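Local coordinates for regulatory protein YycH-like domain-containing protein (Eubacterium rectale, PDB 5COZ), which is of unknown function but contains a domain resembling that of the regulatory protein YycH and is probably exported as a lipoprotein anchored at the cell surface, at residues 83-89 / 116-120. Residues are numbered along the deposited sequence; the frame is centred on the assembly and turned at random.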
loop_
_atom_site.group_PDB
_atom_site.type_symbol
_atom_site.label_atom_id
_atom_site.label_comp_id
_atom_site.label_asym_id
_atom_site.label_seq_id
_atom_site.Cartn_x
_atom_site.Cartn_y
_atom_site.Cartn_z
ATOM N N LEU A 83 -0.877 -8.772 18.450
ATOM C CA LEU A 83 -0.333 -9.565 17.345
ATOM C C LEU A 83 -0.317 -11.050 17.670
ATOM O O LEU A 83 -0.582 -11.867 16.782
ATOM C CB LEU A 83 1.075 -9.104 16.987
ATOM C CG LEU A 83 1.160 -7.680 16.435
ATOM C CD1 LEU A 83 2.600 -7.237 16.348
ATOM C CD2 LEU A 83 0.482 -7.570 15.054
ATOM N N ALA A 84 0.009 -11.424 18.931
ATOM C CA ALA A 84 0.017 -12.817 19.359
ATOM C C ALA A 84 -1.398 -13.411 19.288
ATOM O O ALA A 84 -1.526 -14.566 18.889
ATOM C CB ALA A 84 0.573 -12.929 20.789
ATOM N N LYS A 85 -2.442 -12.616 19.627
ATOM C CA LYS A 85 -3.838 -13.090 19.527
ATOM C C LYS A 85 -4.167 -13.398 18.053
ATOM O O LYS A 85 -4.692 -14.467 17.723
ATOM C CB LYS A 85 -4.807 -12.039 20.098
ATOM C CG LYS A 85 -6.274 -12.491 20.108
ATOM C CD LYS A 85 -7.220 -11.306 20.210
ATOM C CE LYS A 85 -8.683 -11.684 20.090
ATOM N NZ LYS A 85 -9.067 -12.020 18.694
ATOM N N ALA A 86 -3.784 -12.471 17.159
ATOM C CA ALA A 86 -4.050 -12.615 15.725
ATOM C C ALA A 86 -3.458 -13.903 15.128
ATOM O O ALA A 86 -4.175 -14.616 14.419
ATOM C CB ALA A 86 -3.499 -11.402 14.991
ATOM N N ILE A 87 -2.175 -14.229 15.399
ATOM C CA ILE A 87 -1.544 -15.409 14.799
ATOM C C ILE A 87 -1.649 -16.660 15.697
ATOM O O ILE A 87 -1.064 -17.687 15.359
ATOM C CB ILE A 87 -0.067 -15.156 14.374
ATOM C CG1 ILE A 87 0.857 -14.852 15.595
ATOM C CG2 ILE A 87 0.009 -14.064 13.291
ATOM C CD1 ILE A 87 2.344 -15.059 15.315
ATOM N N ASN A 88 -2.352 -16.550 16.835
ATOM C CA ASN A 88 -2.553 -17.645 17.814
ATOM C C ASN A 88 -1.200 -18.150 18.334
ATOM O O ASN A 88 -0.952 -19.359 18.421
ATOM C CB ASN A 88 -3.408 -18.798 17.214
ATOM C CG ASN A 88 -4.052 -19.661 18.271
ATOM O OD1 ASN A 88 -4.519 -19.178 19.312
ATOM N ND2 ASN A 88 -4.083 -20.961 18.030
ATOM N N LEU A 89 -0.300 -17.197 18.657
ATOM C CA LEU A 89 1.026 -17.545 19.159
ATOM C C LEU A 89 0.921 -18.141 20.566
ATOM O O LEU A 89 0.151 -17.638 21.382
ATOM C CB LEU A 89 1.905 -16.280 19.178
ATOM C CG LEU A 89 3.338 -16.453 19.653
ATOM C CD1 LEU A 89 4.245 -16.828 18.501
ATOM C CD2 LEU A 89 3.859 -15.152 20.267
ATOM N N ASP A 116 6.842 -19.728 14.666
ATOM C CA ASP A 116 6.026 -18.506 14.689
ATOM C C ASP A 116 6.869 -17.378 15.277
ATOM O O ASP A 116 7.724 -17.633 16.135
ATOM C CB ASP A 116 4.766 -18.685 15.549
ATOM C CG ASP A 116 3.806 -19.776 15.126
ATOM O OD1 ASP A 116 3.595 -19.937 13.922
ATOM O OD2 ASP A 116 3.244 -20.444 16.013
ATOM N N SER A 117 6.645 -16.141 14.833
ATOM C CA SER A 117 7.431 -15.056 15.398
ATOM C C SER A 117 6.703 -13.734 15.366
ATOM O O SER A 117 5.808 -13.516 14.544
ATOM C CB SER A 117 8.765 -14.891 14.673
ATOM O OG SER A 117 8.597 -14.372 13.368
ATOM N N ILE A 118 7.098 -12.857 16.299
ATOM C CA ILE A 118 6.676 -11.472 16.356
ATOM C C ILE A 118 7.930 -10.615 16.436
ATOM O O ILE A 118 8.826 -10.937 17.219
ATOM C CB ILE A 118 5.700 -11.187 17.516
ATOM C CG1 ILE A 118 4.407 -12.023 17.392
ATOM C CG2 ILE A 118 5.396 -9.658 17.637
ATOM C CD1 ILE A 118 3.538 -11.941 18.633
ATOM N N ALA A 119 8.016 -9.537 15.645
ATOM C CA ALA A 119 9.146 -8.630 15.719
ATOM C C ALA A 119 8.604 -7.235 15.710
ATOM O O ALA A 119 7.838 -6.885 14.808
ATOM C CB ALA A 119 10.072 -8.840 14.523
ATOM N N ILE A 120 8.999 -6.419 16.695
ATOM C CA ILE A 120 8.526 -5.045 16.749
ATOM C C ILE A 120 9.736 -4.110 16.816
ATOM O O ILE A 120 10.587 -4.285 17.682
ATOM C CB ILE A 120 7.539 -4.796 17.919
ATOM C CG1 ILE A 120 6.349 -5.759 17.828
ATOM C CG2 ILE A 120 7.082 -3.323 17.934
ATOM C CD1 ILE A 120 5.449 -5.731 19.086
#
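How a helix is ended while still packing on a β-sheet is well illustrated where the last turn of helix 73-87 meets strand 116-120, running nearly antiparallel to it at 153° with the short axes 9.4 Å apart. L83 opens the contact: its CD1 lies 3.9 Å from CG2 of I118 and 4.2 Å from CD1 of I120, while the same side chain also touches A127 on adjacent strand 125-128 and L256 and I258 on strand 252-258. A84 is small enough for I118 to come close to the helix backbone, with CD1 of I118 3.6 Å from N of A84 and 3.8 Å from CB of A84. K85 faces elsewhere and forms a salt bridge with E178. One turn after L83, I87 returns to the strand, its CD1 4.2 Å from CG1 of I118 and 3.9 Å from the carbonyl O of S117. The helix then stops in a Schellman motif: N88 adopts positive phi, and N of L89 bonds back to O of A84 at 2.9 Å. That reversal brings L89 over the strand, where its CD2 reaches CD1 of I118 at 3.6 Å and its CD1 meets CB of D116 at 3.5 Å; the carboxylate of D116 is hydrogen-bonded through OD2 to T114. Thus L83, A84, I87 and L89 all meet I118. No hydrogen bond crosses the interface, the strand's backbone being paired with strands 104-111 and 125-128, so helix and sheet are joined here by apolar van der Waals contact, and the fit depends on side-chain shape.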